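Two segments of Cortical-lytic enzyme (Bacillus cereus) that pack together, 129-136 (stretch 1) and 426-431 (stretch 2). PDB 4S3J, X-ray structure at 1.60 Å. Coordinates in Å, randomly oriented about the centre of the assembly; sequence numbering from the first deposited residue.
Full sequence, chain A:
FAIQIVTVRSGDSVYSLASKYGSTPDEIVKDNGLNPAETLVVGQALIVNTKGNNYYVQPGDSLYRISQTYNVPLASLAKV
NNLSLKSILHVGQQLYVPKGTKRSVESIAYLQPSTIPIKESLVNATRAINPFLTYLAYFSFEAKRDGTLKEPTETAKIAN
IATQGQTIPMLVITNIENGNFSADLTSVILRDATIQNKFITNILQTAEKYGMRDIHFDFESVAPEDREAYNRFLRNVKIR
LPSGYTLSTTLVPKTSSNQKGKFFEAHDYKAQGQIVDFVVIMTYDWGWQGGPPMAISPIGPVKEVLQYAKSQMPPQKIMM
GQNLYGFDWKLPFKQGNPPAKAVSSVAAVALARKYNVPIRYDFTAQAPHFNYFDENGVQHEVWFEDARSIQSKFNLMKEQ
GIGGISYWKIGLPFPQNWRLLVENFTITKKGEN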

ATOM      1  N   ILE A 129      -0.915  10.019   9.454  1.00 19.87           N
ATOM      2  CA  ILE A 129      -1.143   9.553   8.088  1.00 14.59           C
ATOM      3  C   ILE A 129      -2.439  10.115   7.495  1.00 15.97           C
ATOM      4  O   ILE A 129      -2.531  10.316   6.296  1.00 17.96           O
ATOM      5  CB  ILE A 129      -1.131   8.004   8.058  1.00 16.85           C
ATOM      6  CG1 ILE A 129       0.326   7.536   8.208  1.00 19.12           C
ATOM      7  CG2 ILE A 129      -1.749   7.455   6.772  1.00 18.91           C
ATOM      8  CD1 ILE A 129       0.508   6.030   8.370  1.00 17.24           C
ATOM      9  N   ASN A 130      -3.418  10.393   8.347  1.00 21.04           N
ATOM     10  CA  ASN A 130      -4.746  10.826   7.886  1.00 20.93           C
ATOM     11  C   ASN A 130      -4.771  11.951   6.829  1.00 18.71           C
ATOM     12  O   ASN A 130      -5.601  11.920   5.910  1.00 20.40           O
ATOM     13  CB  ASN A 130      -5.594  11.267   9.087  1.00 20.99           C
ATOM     14  CG  ASN A 130      -7.066  11.377   8.744  1.00 20.76           C
ATOM     15  OD1 ASN A 130      -7.641  10.475   8.132  1.00 19.93           O
ATOM     16  ND2 ASN A 130      -7.670  12.506   9.091  1.00 24.18           N
ATOM     17  N   PRO A 131      -3.899  12.964   6.956  1.00 22.30           N
ATOM     18  CA  PRO A 131      -3.923  14.028   5.944  1.00 24.61           C
ATOM     19  C   PRO A 131      -3.639  13.527   4.525  1.00 23.58           C
ATOM     20  O   PRO A 131      -4.085  14.149   3.562  1.00 27.82           O
ATOM     21  CB  PRO A 131      -2.812  14.972   6.408  1.00 23.31           C
ATOM     22  CG  PRO A 131      -2.636  14.709   7.827  1.00 27.79           C
ATOM     23  CD  PRO A 131      -2.951  13.262   8.041  1.00 24.74           C
ATOM     24  N   PHE A 132      -2.943  12.396   4.415  1.00 18.12           N
ATOM     25  CA  PHE A 132      -2.562  11.819   3.130  1.00 20.66           C
ATOM     26  C   PHE A 132      -3.613  10.860   2.553  1.00 18.69           C
ATOM     27  O   PHE A 132      -3.360  10.237   1.512  1.00 18.68           O
ATOM     28  CB  PHE A 132      -1.234  11.038   3.255  1.00 16.38           C
ATOM     29  CG  PHE A 132      -0.068  11.840   3.754  1.00 17.93           C
ATOM     30  CD1 PHE A 132       0.211  11.933   5.110  1.00 18.59           C
ATOM     31  CD2 PHE A 132       0.782  12.455   2.852  1.00 22.61           C
ATOM     32  CE1 PHE A 132       1.299  12.652   5.556  1.00 24.11           C
ATOM     33  CE2 PHE A 132       1.872  13.177   3.295  1.00 21.26           C
ATOM     34  CZ  PHE A 132       2.127  13.276   4.651  1.00 32.99           C
ATOM     35  N   LEU A 133      -4.780  10.748   3.203  1.00 17.78           N
ATOM     36  CA  LEU A 133      -5.767   9.718   2.866  1.00 16.15           C
ATOM     37  C   LEU A 133      -7.070  10.219   2.254  1.00 17.41           C
ATOM     38  O   LEU A 133      -7.663  11.204   2.714  1.00 20.09           O
ATOM     39  CB  LEU A 133      -6.146   8.932   4.112  1.00 15.85           C
ATOM     40  CG  LEU A 133      -5.023   8.209   4.834  1.00 16.09           C
ATOM     41  CD1 LEU A 133      -5.661   7.433   5.994  1.00 17.57           C
ATOM     42  CD2 LEU A 133      -4.265   7.289   3.908  1.00 15.92           C
ATOM     43  N   THR A 134      -7.550   9.505   1.243  1.00 18.49           N
ATOM     44  CA  THR A 134      -8.920   9.701   0.789  1.00 18.77           C
ATOM     45  C   THR A 134      -9.868   8.951   1.727  1.00 18.53           C
ATOM     46  O   THR A 134     -10.954   9.451   2.090  1.00 18.68           O
ATOM     47  CB  THR A 134      -9.132   9.205  -0.661  1.00 18.70           C
ATOM     48  OG1 THR A 134      -8.107   9.730  -1.519  1.00 20.51           O
ATOM     49  CG2 THR A 134     -10.509   9.631  -1.167  1.00 18.43           C
ATOM     50  N   TYR A 135      -9.436   7.745   2.106  1.00 18.20           N
ATOM     51  CA  TYR A 135     -10.207   6.846   2.956  1.00 17.71           C
ATOM     52  C   TYR A 135      -9.364   6.271   4.088  1.00 19.23           C
ATOM     53  O   TYR A 135      -8.201   5.961   3.874  1.00 17.74           O
ATOM     54  CB  TYR A 135     -10.755   5.677   2.139  1.00 19.02           C
ATOM     55  CG  TYR A 135     -11.688   6.031   1.017  1.00 17.92           C
ATOM     56  CD1 TYR A 135     -13.032   6.180   1.257  1.00 20.18           C
ATOM     57  CD2 TYR A 135     -11.221   6.187  -0.280  1.00 18.96           C
ATOM     58  CE1 TYR A 135     -13.895   6.492   0.248  1.00 24.16           C
ATOM     59  CE2 TYR A 135     -12.081   6.495  -1.311  1.00 23.81           C
ATOM     60  CZ  TYR A 135     -13.420   6.647  -1.033  1.00 26.82           C
ATOM     61  OH  TYR A 135     -14.325   6.960  -2.030  1.00 32.82           O
ATOM     62  N   LEU A 136      -9.975   6.109   5.267  1.00 17.41           N
ATOM     63  CA  LEU A 136      -9.390   5.407   6.413  1.00 15.71           C
ATOM     64  C   LEU A 136     -10.243   4.182   6.707  1.00 17.65           C
ATOM     65  O   LEU A 136     -11.463   4.302   6.897  1.00 18.69           O
ATOM     66  CB  LEU A 136      -9.313   6.317   7.632  1.00 17.50           C
ATOM     67  CG  LEU A 136      -8.777   5.685   8.920  1.00 18.86           C
ATOM     68  CD1 LEU A 136      -7.305   5.221   8.759  1.00 17.07           C
ATOM     69  CD2 LEU A 136      -8.912   6.651  10.080  1.00 21.33           C
ATOM     70  N   THR A 426      -1.779  14.473  -6.805  1.00 19.83           N
ATOM     71  CA  THR A 426      -2.727  15.241  -6.027  1.00 20.12           C
ATOM     72  C   THR A 426      -3.636  14.262  -5.312  1.00 22.91           C
ATOM     73  O   THR A 426      -4.256  13.436  -5.948  1.00 28.11           O
ATOM     74  CB  THR A 426      -3.550  16.170  -6.923  1.00 26.76           C
ATOM     75  OG1 THR A 426      -2.668  17.114  -7.537  1.00 27.22           O
ATOM     76  CG2 THR A 426      -4.577  16.902  -6.128  1.00 30.00           C
ATOM     77  N   ILE A 427      -3.649  14.294  -3.988  1.00 20.02           N
ATOM     78  CA  ILE A 427      -4.437  13.319  -3.225  1.00 21.06           C
ATOM     79  C   ILE A 427      -5.869  13.828  -3.099  1.00 26.42           C
ATOM     80  O   ILE A 427      -6.119  14.892  -2.537  1.00 24.19           O
ATOM     81  CB  ILE A 427      -3.820  13.067  -1.836  1.00 21.48           C
ATOM     82  CG1 ILE A 427      -2.397  12.512  -2.010  1.00 20.49           C
ATOM     83  CG2 ILE A 427      -4.696  12.155  -1.001  1.00 23.68           C
ATOM     84  CD1 ILE A 427      -1.625  12.448  -0.759  1.00 26.79           C
ATOM     85  N   THR A 428      -6.807  13.045  -3.614  1.00 23.27           N
ATOM     86  CA  THR A 428      -8.215  13.399  -3.585  1.00 24.50           C
ATOM     87  C   THR A 428      -8.754  13.396  -2.164  1.00 22.91           C
ATOM     88  O   THR A 428      -8.559  12.431  -1.423  1.00 20.69           O
ATOM     89  CB  THR A 428      -9.012  12.421  -4.436  1.00 23.04           C
ATOM     90  OG1 THR A 428      -8.587  12.523  -5.798  1.00 25.63           O
ATOM     91  CG2 THR A 428     -10.520  12.692  -4.353  1.00 28.22           C
ATOM     92  N   LYS A 429      -9.421  14.484  -1.791  1.00 24.65           N
ATOM     93  CA  LYS A 429     -10.140  14.562  -0.526  1.00 24.90           C
ATOM     94  C   LYS A 429     -11.611  14.802  -0.840  1.00 24.43           C
ATOM     95  O   LYS A 429     -11.948  15.732  -1.571  1.00 29.99           O
ATOM     96  CB  LYS A 429      -9.597  15.674   0.365  1.00 28.83           C
ATOM     97  CG  LYS A 429      -8.189  15.433   0.890  1.00 33.64           C
ATOM     98  CD  LYS A 429      -8.173  14.304   1.909  1.00 33.50           C
ATOM     99  CE  LYS A 429      -7.335  14.645   3.120  1.00 35.16           C
ATOM    100  NZ  LYS A 429      -7.376  13.581   4.144  1.00 24.40           N
ATOM    101  N   LYS A 430     -12.476  13.949  -0.305  1.00 23.43           N
ATOM    102  CA  LYS A 430     -13.893  14.025  -0.602  1.00 25.36           C
ATOM    103  C   LYS A 430     -14.697  14.525   0.588  1.00 36.04           C
ATOM    104  O   LYS A 430     -15.887  14.815   0.451  1.00 37.36           O
ATOM    105  CB  LYS A 430     -14.421  12.663  -1.046  1.00 30.53           C
ATOM    106  CG  LYS A 430     -13.746  12.183  -2.302  1.00 37.04           C
ATOM    107  CD  LYS A 430     -14.572  11.154  -3.026  1.00 45.16           C
ATOM    108  CE  LYS A 430     -13.927   9.808  -3.083  1.00 43.49           C
ATOM    109  NZ  LYS A 430     -14.477   9.057  -4.251  1.00 56.65           N
ATOM    110  N   GLY A 431     -14.069  14.566   1.759  1.00 40.13           N
ATOM    111  CA  GLY A 431     -14.684  15.086   2.971  1.00 52.61           C
ATOM    112  C   GLY A 431     -15.038  16.565   2.925  1.00 61.28           C
ATOM    113  O   GLY A 431     -15.393  17.117   1.887  1.00 62.56           O
TER
HETATM  114  O   HOH W   1     -11.618  11.940   1.434  1.00 20.92           O

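The contact between residues 129-136 and 426-431 is small, burying 396 Å² summed over both sides, and side chains that reach backbone oxygens account for much of it. The two backbones come nearest, by CA atoms, at Thr 134 and Lys 429, whose CA atoms lie 5.2 Å apart; the Phe 132 and Ile 427 CA atoms are 6.8 Å apart.

The CA-to-CB bond of Lys 429 points sideways, yet its NZ donates hydrogen bonds to Asn 130 O (3.0 Å) and Leu 133 O (2.8 Å). Two successive m torsions, chi1 at -68° and chi2 at -70°, bend the chain; chi3 lies between wells at -136°, and a t chi4 (177°) extends the last bond to the amine. The path also brings Lys 429 CE within 3.3 Å of Pro 131 O. A long, flexible side chain ending in a strong donor suits a site lined by carbonyls. Asn 130 O belongs to the 3-10 turn, in which Phe 132 N hydrogen-bonds to Ile 129 O (2.8 Å), and Leu 133 O follows it directly; Asn 130 O also accepts from Leu 133 N (3.1 Å), so this oxygen serves both the turn and the lysine.

Thr 134 works at short range. With chi1 at -49° (m), its OG1 donates to Thr 428 O at 2.7 Å, and Thr 134 CA approaches the same oxygen at 3.5 Å, with an angle of 121° at the hydrogen. The compact side chain combines this hydroxyl with a methyl, CG2, that lies 3.9 Å from Lys 430 CE. Its backbone takes part too: a water donates to Thr 134 O (2.7 Å) and accepts from Lys 430 N (2.8 Å), bridging the two main chains.

Ile 427 supplies the apolar part. Its CA-to-CB bond points toward stretch 1, and its chi1 of -60° (m) and chi2 of 170° (t) place CD1 4.3 Å from Phe 132 CB and near the plane of the phenyl ring, at its edge. Its other branch sets CG2 3.4 Å from Phe 132 O. Phe 132 itself directs its CA-to-CB bond away, with chi1 at -58° (m) and chi2 at 90°.

The CA-to-CB bond of Lys 430 points toward stretch 1, and its end reaches the hydroxyl end of Tyr 135 through chi1 -61° (m), chi2 -158° (t), chi3 -115° (between wells) and chi4 -156° (t). Tyr 135 (chi1 -61°, m; chi2 -86°) has its CA-to-CB bond pointing away, although its end comes nearer. Lys 430 NZ donates a weak hydrogen bond to Tyr 135 OH at 3.1 Å, while its CE lies obliquely to the ring.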